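Local coordinates for protein glutathione S-transferase (Ceriporiopsis subvermispora, PDB 6J3E) that probably transfers glutathione to electrophilic substrates as a serine-type glutathione S-transferase of a white-rot fungus, at residues A[169-174]-A[226-231]; A[180-185]-A[230-235]; A[218-223]-A[249-254]. All coordinates share one frame; numbering follows the deposited sequence.

Contact 1. Residues A[169-174]-A[226-231]; sequences EKRAKA and SAEWKD
A side-on salt bridge between Arg171 and Glu228 joins two helices at the surface of the C-terminal domain. Arg171 lies in the first turn of helix 169-189, and Glu228 lies in the first turn of the short helix 227-232. The two side chains reach for each other from opposite directions. Each arm of the bridge joins one nitrogen to one oxygen. Arg171 NE donates to Glu228 OE1 at 2.6 Å, and Arg171 NH1 donates to Glu228 OE2 at 2.8 Å. Both bonds are nearly straight. Both carboxylate oxygens use their syn lone pairs. The guanidinium and carboxylate planes are only 1° apart, so the two groups meet edge to edge in nearly one plane, closed by two hydrogen bonds.

Both side chains are extended. Arg171 has its CG anti to the backbone N (chi1 -169°), and the chain then runs out to NE without a bend. The glutamate is extended beyond CG. Further bonds fix both groups. Arg171 NH2 donates to Ala164 O, and Trp175 NE1 donates to Glu228 OE1. That oxygen therefore has two N-H donors, which would probably help it hold its negative charge.

The C-terminal domain of glutathione S-transferases is all-helical, and here the bridge ties the start of one long helix to a short helix much later in the chain. The short helix has an N-cap at Ser226, whose OG accepts from Trp229 N at 3.1 Å. On the flanks, the Arg171 side chain rests on Ile130 of helix 109-136, and Glu228 touches Leu222 of helix 206-222. The bridge lies away from the residues that bind glutathione.

Contact 2. Residues A[180-185]-A[230-235]; sequences AGFGQI and KDFETW
Phe182 turns the face of its ring to the edge of Phe232, a T-shaped pair across a buried helix contact. The ring centroids are 5.1 Å apart and the planes stand at 84°. Phe232 CZ does the touching. It sits over one face of Phe182, offset toward the rim, and comes within 3.7 Å of Phe182 CZ. The Phe182 side chain leaves helix 169-189 toward the other segment. Phe232 reaches across from the last turn of helix 227-232, where a chi1 of -165° swings the ring away from its own backbone N.

Trp235 is the third ring. Its six-membered edge meets Phe182 obliquely, with Trp235 CZ3 at 4.2 Å from Phe182 CD1. The same indole also lies against a face of Phe232, where Trp235 CE3 is 3.7 Å above the ring plane. Phe232 thus presents an edge to Phe182 and a face to Trp235.

A type I beta turn from Phe232 to Trp235 brings these two rings together. Trp235 N donates to Phe232 O at 3.1 Å within it. Asp231, just before the turn, bonds to it through backbone and side chain. Its backbone O accepts from Thr234 N and Thr234 OG1, and its side chain accepts from the indole, Trp235 NE1 to Asp231 OD2 at 3.1 Å. This last donor comes from above the carboxylate plane, 62° out of it. The bond helps fix the rotation of the indole.

The cluster is buried among the helices of the C-terminal domain. Trp240 of helix 235-247 adds an edge-to-face partner to Phe182, and Arg179 makes a cation-pi contact with Trp235. Ile123 of helix 109-136 and Val215 of helix 206-222 also pack on Phe182, so helix 169-189 meets all these helices here.

Contact 3. Residues A[218-223]-A[249-254]; sequences VKRVLG and KYEVVP
Arg220 NH1 meets Glu251 OE1 at 2.9 Å, a salt bridge between helix 206-222 and the C-terminal tail. The hydrogen bond within it is weak, with an N-H...O angle of 126°. The stronger partner of the arginine is elsewhere: NH2 forms a salt bridge with Asp17, and NE donates to Ala19 O. The guanidinium is thus held on several sides, and Glu251 adds one of them.

In the glutathione S-transferase fold, a thioredoxin-like N-terminal domain is joined to a helical C-terminal domain. Arg220 belongs to the helical domain, whereas Asp17 and Ala19 lie in the loop between strand 5-9 and helix 22-34. Glu251 lies in the tail after helix 235-247, at the centre of an inverse gamma turn.

The two side chains slide past each other in opposite directions. The arginine chain bends about the CG-CD bond (chi3 94°). Glu251 is extended. The carboxylate reaches the edge of the guanidinium, near its plane, but its own plane is turned 52° away. Across this contact one nitrogen meets one oxygen, unlike a two-nitrogen grip.

Farther out, Lys219 NZ is 5.1 Å from Glu251 OE2, so its opposite charge lies near without contact. Glu251 also packs on Tyr29 of helix 22-34, and Val253 on Arg28 of the same helix. Asn32 ND2 donates to the tail carbonyls of Tyr250 and Val252. The Arg220 side chain itself lies against Trp25. Across the bridge, Glu251 CG approaches Arg220 NH1 to 3.3 Å.

Contacts 1 and 2 lie about 11 Å apart, centre to centre, and share Lys230 and Asp231. Both join helix 169-189 to the region of helix 227-232, one at the surface and the other buried. The centre of contact 3 is about 19 Å from that of contact 1 and about 18 Å from that of contact 2. Along the chain, 169-174 and 180-185 come first, then 218-223, then 226-235, and last 249-254, so contact 3 crosses the other two. Trp229 links contacts 1 and 3 by packing on Lys219 and Val218. Contacts 1 and 2 thus join the same two elements within the helical domain, while contact 3 joins the C-terminal tail to helix 206-222, next to helix 22-34 of the thioredoxin-like domain.

Contact 1. Residues A[169-174]-A[226-231]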
loop_
_atom_site.group_PDB
_atom_site.type_symbol
_atom_site.label_atom_id
_atom_site.label_comp_id
_atom_site.label_asym_id
_atom_site.label_seq_id
_atom_site.Cartn_x
_atom_site.Cartn_y
_atom_site.Cartn_z
ATOM N N GLU A 169 9.991 24.851 -12.516
ATOM C CA GLU A 169 10.650 23.728 -11.868
ATOM C C GLU A 169 9.667 22.955 -10.997
ATOM O O GLU A 169 9.742 21.721 -10.926
ATOM C CB GLU A 169 11.849 24.202 -11.055
ATOM C CG GLU A 169 12.502 23.076 -10.264
ATOM C CD GLU A 169 13.984 23.282 -10.020
ATOM O OE1 GLU A 169 14.703 23.635 -10.986
ATOM O OE2 GLU A 169 14.429 23.069 -8.867
ATOM N N LYS A 170 8.715 23.649 -10.367
ATOM C CA LYS A 170 7.659 22.951 -9.639
ATOM C C LYS A 170 7.007 21.889 -10.510
ATOM O O LYS A 170 6.838 20.739 -10.088
ATOM C CB LYS A 170 6.594 23.938 -9.162
ATOM C CG LYS A 170 6.816 24.627 -7.834
ATOM C CD LYS A 170 5.607 25.569 -7.594
ATOM C CE LYS A 170 5.450 25.953 -6.146
ATOM N NZ LYS A 170 6.704 26.599 -5.705
ATOM N N ARG A 171 6.608 22.258 -11.732
ATOM C CA ARG A 171 5.920 21.278 -12.563
ATOM C C ARG A 171 6.837 20.126 -12.931
ATOM O O ARG A 171 6.386 18.984 -13.043
ATOM C CB ARG A 171 5.366 21.914 -13.824
ATOM C CG ARG A 171 4.435 20.995 -14.572
ATOM C CD ARG A 171 3.771 21.719 -15.730
ATOM N NE ARG A 171 2.742 20.924 -16.403
ATOM C CZ ARG A 171 1.444 21.002 -16.111
ATOM N NH1 ARG A 171 0.562 20.265 -16.768
ATOM N NH2 ARG A 171 1.034 21.828 -15.151
ATOM N N ALA A 172 8.126 20.400 -13.112
ATOM C CA ALA A 172 9.038 19.320 -13.466
ATOM C C ALA A 172 9.238 18.375 -12.289
ATOM O O ALA A 172 9.228 17.155 -12.466
ATOM C CB ALA A 172 10.370 19.885 -13.946
ATOM N N LYS A 173 9.388 18.919 -11.078
ATOM C CA LYS A 173 9.506 18.068 -9.902
ATOM C C LYS A 173 8.233 17.258 -9.680
ATOM O O LYS A 173 8.297 16.080 -9.302
ATOM C CB LYS A 173 9.853 18.913 -8.676
ATOM C CG LYS A 173 11.262 19.505 -8.769
ATOM C CD LYS A 173 11.956 19.661 -7.416
ATOM C CE LYS A 173 13.305 18.916 -7.383
ATOM N NZ LYS A 173 13.154 17.429 -7.214
ATOM N N ALA A 174 7.072 17.854 -9.960
ATOM C CA ALA A 174 5.818 17.119 -9.843
ATOM C C ALA A 174 5.784 15.922 -10.786
ATOM O O ALA A 174 5.333 14.834 -10.409
ATOM C CB ALA A 174 4.641 18.045 -10.131
ATOM N N SER A 226 -1.935 16.141 -25.911
ATOM C CA SER A 226 -0.966 16.940 -25.181
ATOM C C SER A 226 0.398 16.267 -25.226
ATOM O O SER A 226 0.507 15.040 -25.311
ATOM C CB SER A 226 -1.399 17.120 -23.726
ATOM O OG SER A 226 -1.496 15.868 -23.066
ATOM N N ALA A 227 1.444 17.090 -25.160
ATOM C CA ALA A 227 2.797 16.551 -25.126
ATOM C C ALA A 227 3.017 15.725 -23.872
ATOM O O ALA A 227 3.629 14.652 -23.923
ATOM C CB ALA A 227 3.819 17.685 -25.196
ATOM N N GLU A 228 2.516 16.207 -22.735
ATOM C CA GLU A 228 2.683 15.469 -21.488
ATOM C C GLU A 228 2.043 14.089 -21.578
ATOM O O GLU A 228 2.634 13.096 -21.145
ATOM C CB GLU A 228 2.120 16.287 -20.326
ATOM C CG GLU A 228 2.961 17.544 -20.053
ATOM C CD GLU A 228 2.379 18.433 -18.963
ATOM O OE1 GLU A 228 3.156 19.171 -18.306
ATOM O OE2 GLU A 228 1.144 18.408 -18.766
ATOM N N TRP A 229 0.867 13.992 -22.197
ATOM C CA TRP A 229 0.233 12.681 -22.271
ATOM C C TRP A 229 0.944 11.772 -23.264
ATOM O O TRP A 229 1.118 10.568 -23.002
ATOM C CB TRP A 229 -1.240 12.778 -22.656
ATOM C CG TRP A 229 -1.728 11.421 -23.008
ATOM C CD1 TRP A 229 -1.997 10.946 -24.257
ATOM C CD2 TRP A 229 -1.947 10.320 -22.105
ATOM N NE1 TRP A 229 -2.399 9.631 -24.186
ATOM C CE2 TRP A 229 -2.375 9.224 -22.878
ATOM C CE3 TRP A 229 -1.844 10.167 -20.718
ATOM C CZ2 TRP A 229 -2.691 7.991 -22.315
ATOM C CZ3 TRP A 229 -2.161 8.938 -20.161
ATOM C CH2 TRP A 229 -2.571 7.868 -20.959
ATOM N N LYS A 230 1.321 12.312 -24.429
ATOM C CA LYS A 230 2.033 11.470 -25.381
ATOM C C LYS A 230 3.340 10.958 -24.783
ATOM O O LYS A 230 3.761 9.835 -25.090
ATOM C CB LYS A 230 2.241 12.223 -26.708
ATOM C CG LYS A 230 1.187 11.804 -27.787
ATOM C CD LYS A 230 1.129 10.239 -27.943
ATOM C CE LYS A 230 0.522 9.635 -29.267
ATOM N NZ LYS A 230 -0.944 9.372 -29.307
ATOM N N ASP A 231 3.946 11.730 -23.878
ATOM C CA ASP A 231 5.096 11.239 -23.125
ATOM C C ASP A 231 4.686 10.159 -22.132
ATOM O O ASP A 231 5.400 9.162 -21.955
ATOM C CB ASP A 231 5.773 12.395 -22.391
ATOM C CG ASP A 231 6.910 11.933 -21.487
ATOM O OD1 ASP A 231 7.868 11.290 -21.986
ATOM O OD2 ASP A 231 6.847 12.216 -20.264
#

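Contact 2. Residues A[180-185]-A[230-235]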
loop_
_atom_site.group_PDB
_atom_site.type_symbol
_atom_site.label_atom_id
_atom_site.label_comp_id
_atom_site.label_asym_id
_atom_site.label_seq_id
_atom_site.Cartn_x
_atom_site.Cartn_y
_atom_site.Cartn_z
ATOM N N ALA A 180 7.888 8.385 -10.778
ATOM C CA ALA A 180 8.380 7.433 -9.791
ATOM C C ALA A 180 7.225 6.663 -9.142
ATOM O O ALA A 180 7.343 5.450 -8.876
ATOM C CB ALA A 180 9.235 8.164 -8.756
ATOM N N GLY A 181 6.087 7.329 -8.938
ATOM C CA GLY A 181 4.922 6.635 -8.413
ATOM C C GLY A 181 4.485 5.487 -9.302
ATOM O O GLY A 181 4.286 4.363 -8.839
ATOM N N PHE A 182 4.328 5.751 -10.596
ATOM C CA PHE A 182 3.977 4.650 -11.478
ATOM C C PHE A 182 5.106 3.630 -11.609
ATOM O O PHE A 182 4.835 2.472 -11.918
ATOM C CB PHE A 182 3.571 5.185 -12.843
ATOM C CG PHE A 182 2.202 5.754 -12.858
ATOM C CD1 PHE A 182 1.987 7.067 -12.460
ATOM C CD2 PHE A 182 1.113 4.970 -13.236
ATOM C CE1 PHE A 182 0.715 7.592 -12.454
ATOM C CE2 PHE A 182 -0.169 5.488 -13.231
ATOM C CZ PHE A 182 -0.366 6.796 -12.840
ATOM N N GLY A 183 6.355 4.030 -11.366
ATOM C CA GLY A 183 7.452 3.084 -11.421
ATOM C C GLY A 183 7.382 2.061 -10.311
ATOM O O GLY A 183 7.840 0.926 -10.473
ATOM N N GLN A 184 6.809 2.439 -9.175
ATOM C CA GLN A 184 6.582 1.462 -8.130
ATOM C C GLN A 184 5.472 0.505 -8.523
ATOM O O GLN A 184 5.533 -0.690 -8.210
ATOM C CB GLN A 184 6.242 2.160 -6.827
ATOM C CG GLN A 184 7.295 3.113 -6.384
ATOM C CD GLN A 184 6.771 3.986 -5.279
ATOM O OE1 GLN A 184 6.459 5.165 -5.489
ATOM N NE2 GLN A 184 6.643 3.411 -4.085
ATOM N N ILE A 185 4.441 0.999 -9.205
ATOM C CA ILE A 185 3.402 0.073 -9.628
ATOM C C ILE A 185 3.993 -0.936 -10.599
ATOM O O ILE A 185 3.777 -2.148 -10.462
ATOM C CB ILE A 185 2.202 0.816 -10.239
ATOM C CG1 ILE A 185 1.651 1.855 -9.261
ATOM C CG2 ILE A 185 1.080 -0.181 -10.584
ATOM C CD1 ILE A 185 0.271 2.370 -9.682
ATOM N N LYS A 230 1.321 12.312 -24.429
ATOM C CA LYS A 230 2.033 11.470 -25.381
ATOM C C LYS A 230 3.340 10.958 -24.783
ATOM O O LYS A 230 3.761 9.835 -25.090
ATOM C CB LYS A 230 2.241 12.223 -26.708
ATOM C CG LYS A 230 1.187 11.804 -27.787
ATOM C CD LYS A 230 1.129 10.239 -27.943
ATOM C CE LYS A 230 0.522 9.635 -29.267
ATOM N NZ LYS A 230 -0.944 9.372 -29.307
ATOM N N ASP A 231 3.946 11.730 -23.878
ATOM C CA ASP A 231 5.096 11.239 -23.125
ATOM C C ASP A 231 4.686 10.159 -22.132
ATOM O O ASP A 231 5.400 9.162 -21.955
ATOM C CB ASP A 231 5.773 12.395 -22.391
ATOM C CG ASP A 231 6.910 11.933 -21.487
ATOM O OD1 ASP A 231 7.868 11.290 -21.986
ATOM O OD2 ASP A 231 6.847 12.216 -20.264
ATOM N N PHE A 232 3.537 10.348 -21.473
ATOM C CA PHE A 232 3.075 9.391 -20.474
ATOM C C PHE A 232 2.956 7.996 -21.060
ATOM O O PHE A 232 3.239 7.005 -20.376
ATOM C CB PHE A 232 1.725 9.838 -19.897
ATOM C CG PHE A 232 1.326 9.132 -18.625
ATOM C CD1 PHE A 232 0.791 7.857 -18.653
ATOM C CD2 PHE A 232 1.454 9.761 -17.395
ATOM C CE1 PHE A 232 0.417 7.220 -17.492
ATOM C CE2 PHE A 232 1.057 9.127 -16.224
ATOM C CZ PHE A 232 0.546 7.857 -16.278
ATOM N N GLU A 233 2.520 7.884 -22.316
ATOM C CA GLU A 233 2.310 6.532 -22.810
ATOM C C GLU A 233 3.599 5.839 -23.226
ATOM O O GLU A 233 3.543 4.669 -23.623
ATOM C CB GLU A 233 1.297 6.486 -23.963
ATOM C CG GLU A 233 1.010 7.746 -24.744
ATOM C CD GLU A 233 -0.097 7.520 -25.749
ATOM O OE1 GLU A 233 -1.235 7.190 -25.339
ATOM O OE2 GLU A 233 0.193 7.601 -26.958
ATOM N N THR A 234 4.752 6.502 -23.137
ATOM C CA THR A 234 6.015 5.800 -23.321
ATOM C C THR A 234 6.586 5.276 -22.014
ATOM O O THR A 234 7.585 4.551 -22.038
ATOM C CB THR A 234 7.057 6.704 -23.965
ATOM O OG1 THR A 234 7.663 7.518 -22.947
ATOM C CG2 THR A 234 6.419 7.587 -25.027
ATOM N N TRP A 235 6.003 5.644 -20.880
ATOM C CA TRP A 235 6.575 5.242 -19.604
ATOM C C TRP A 235 6.511 3.729 -19.441
ATOM O O TRP A 235 5.526 3.085 -19.824
ATOM C CB TRP A 235 5.833 5.898 -18.447
ATOM C CG TRP A 235 5.965 7.360 -18.358
ATOM C CD1 TRP A 235 6.648 8.191 -19.201
ATOM C CD2 TRP A 235 5.391 8.192 -17.351
ATOM N NE1 TRP A 235 6.528 9.489 -18.779
ATOM C CE2 TRP A 235 5.763 9.515 -17.642
ATOM C CE3 TRP A 235 4.587 7.943 -16.227
ATOM C CZ2 TRP A 235 5.366 10.590 -16.848
ATOM C CZ3 TRP A 235 4.194 9.012 -15.436
ATOM C CH2 TRP A 235 4.578 10.319 -15.754
#

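Contact 3. Residues A[218-223]-A[249-254]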
loop_
_atom_site.group_PDB
_atom_site.type_symbol
_atom_site.label_atom_id
_atom_site.label_comp_id
_atom_site.label_asym_id
_atom_site.label_seq_id
_atom_site.Cartn_x
_atom_site.Cartn_y
_atom_site.Cartn_z
ATOM N N VAL A 218 -6.102 11.314 -16.380
ATOM C CA VAL A 218 -4.953 12.062 -16.879
ATOM C C VAL A 218 -5.051 12.222 -18.383
ATOM O O VAL A 218 -4.757 13.292 -18.931
ATOM C CB VAL A 218 -3.652 11.353 -16.469
ATOM C CG1 VAL A 218 -2.457 11.996 -17.146
ATOM C CG2 VAL A 218 -3.498 11.374 -14.960
ATOM N N LYS A 219 -5.478 11.160 -19.073
ATOM C CA LYS A 219 -5.510 11.196 -20.528
ATOM C C LYS A 219 -6.582 12.149 -21.016
ATOM O O LYS A 219 -6.335 12.962 -21.914
ATOM C CB LYS A 219 -5.746 9.800 -21.102
ATOM C CG LYS A 219 -5.833 9.775 -22.630
ATOM C CD LYS A 219 -6.097 8.362 -23.172
ATOM C CE LYS A 219 -6.008 8.304 -24.691
ATOM N NZ LYS A 219 -6.124 6.924 -25.214
ATOM N N ARG A 220 -7.775 12.082 -20.425
ATOM C CA ARG A 220 -8.864 12.892 -20.954
ATOM C C ARG A 220 -8.723 14.350 -20.541
ATOM O O ARG A 220 -8.959 15.248 -21.361
ATOM C CB ARG A 220 -10.199 12.300 -20.529
ATOM C CG ARG A 220 -10.541 11.094 -21.368
ATOM C CD ARG A 220 -11.380 10.080 -20.623
ATOM N NE ARG A 220 -12.799 10.281 -20.851
ATOM C CZ ARG A 220 -13.572 9.459 -21.547
ATOM N NH1 ARG A 220 -13.072 8.350 -22.085
ATOM N NH2 ARG A 220 -14.851 9.753 -21.684
ATOM N N VAL A 221 -8.278 14.608 -19.309
ATOM C CA VAL A 221 -8.228 15.980 -18.813
ATOM C C VAL A 221 -7.028 16.725 -19.376
ATOM O O VAL A 221 -7.167 17.848 -19.868
ATOM C CB VAL A 221 -8.247 16.004 -17.276
ATOM C CG1 VAL A 221 -7.807 17.374 -16.750
ATOM C CG2 VAL A 221 -9.646 15.670 -16.781
ATOM N N LEU A 222 -5.833 16.138 -19.309
ATOM C CA LEU A 222 -4.690 16.782 -19.954
ATOM C C LEU A 222 -4.822 16.768 -21.474
ATOM O O LEU A 222 -4.297 17.665 -22.148
ATOM C CB LEU A 222 -3.386 16.115 -19.527
ATOM C CG LEU A 222 -2.932 16.476 -18.114
ATOM C CD1 LEU A 222 -1.496 16.030 -17.878
ATOM C CD2 LEU A 222 -3.069 17.959 -17.900
ATOM N N GLY A 223 -5.521 15.780 -22.029
ATOM C CA GLY A 223 -5.779 15.740 -23.450
ATOM C C GLY A 223 -4.972 14.680 -24.174
ATOM O O GLY A 223 -3.748 14.585 -24.029
ATOM N N LYS A 249 -12.580 -1.200 -24.711
ATOM C CA LYS A 249 -13.942 -1.675 -24.933
ATOM C C LYS A 249 -14.864 -1.385 -23.750
ATOM O O LYS A 249 -16.084 -1.566 -23.866
ATOM C CB LYS A 249 -13.921 -3.177 -25.234
ATOM C CG LYS A 249 -13.742 -4.062 -24.009
ATOM C CD LYS A 249 -13.173 -5.467 -24.321
ATOM C CE LYS A 249 -11.644 -5.470 -24.316
ATOM N NZ LYS A 249 -11.083 -6.843 -24.181
ATOM N N TYR A 250 -14.317 -0.933 -22.624
ATOM C CA TYR A 250 -15.114 -0.510 -21.489
ATOM C C TYR A 250 -14.989 0.981 -21.200
ATOM O O TYR A 250 -15.645 1.471 -20.276
ATOM C CB TYR A 250 -14.718 -1.316 -20.252
ATOM C CG TYR A 250 -14.721 -2.818 -20.451
ATOM C CD1 TYR A 250 -15.911 -3.544 -20.465
ATOM C CD2 TYR A 250 -13.525 -3.515 -20.599
ATOM C CE1 TYR A 250 -15.898 -4.921 -20.641
ATOM C CE2 TYR A 250 -13.509 -4.883 -20.767
ATOM C CZ TYR A 250 -14.692 -5.580 -20.795
ATOM O OH TYR A 250 -14.653 -6.943 -20.957
ATOM N N GLU A 251 -14.163 1.712 -21.960
ATOM C CA GLU A 251 -14.020 3.162 -21.811
ATOM C C GLU A 251 -15.135 3.853 -22.597
ATOM O O GLU A 251 -14.930 4.413 -23.676
ATOM C CB GLU A 251 -12.639 3.611 -22.284
ATOM C CG GLU A 251 -12.440 5.135 -22.310
ATOM C CD GLU A 251 -11.114 5.562 -22.892
ATOM O OE1 GLU A 251 -10.950 6.770 -23.181
ATOM O OE2 GLU A 251 -10.221 4.707 -23.053
ATOM N N VAL A 252 -16.351 3.783 -22.048
ATOM C CA VAL A 252 -17.538 4.248 -22.769
ATOM C C VAL A 252 -18.528 4.872 -21.790
ATOM O O VAL A 252 -18.679 4.414 -20.655
ATOM C CB VAL A 252 -18.219 3.103 -23.564
ATOM C CG1 VAL A 252 -17.223 2.317 -24.414
ATOM C CG2 VAL A 252 -18.917 2.166 -22.630
ATOM N N VAL A 253 -19.201 5.928 -22.240
ATOM C CA VAL A 253 -20.373 6.469 -21.556
ATOM C C VAL A 253 -21.608 5.950 -22.294
ATOM O O VAL A 253 -21.865 6.384 -23.426
ATOM C CB VAL A 253 -20.351 7.999 -21.513
ATOM C CG1 VAL A 253 -19.369 8.472 -20.459
ATOM C CG2 VAL A 253 -19.974 8.544 -22.858
ATOM N N PRO A 254 -22.380 5.039 -21.705
ATOM C CA PRO A 254 -23.284 4.202 -22.505
ATOM C C PRO A 254 -24.451 4.868 -23.217
ATOM O O PRO A 254 -25.354 4.130 -23.631
ATOM C CB PRO A 254 -23.806 3.197 -21.469
ATOM C CG PRO A 254 -22.685 3.030 -20.565
ATOM C CD PRO A 254 -22.126 4.423 -20.394
#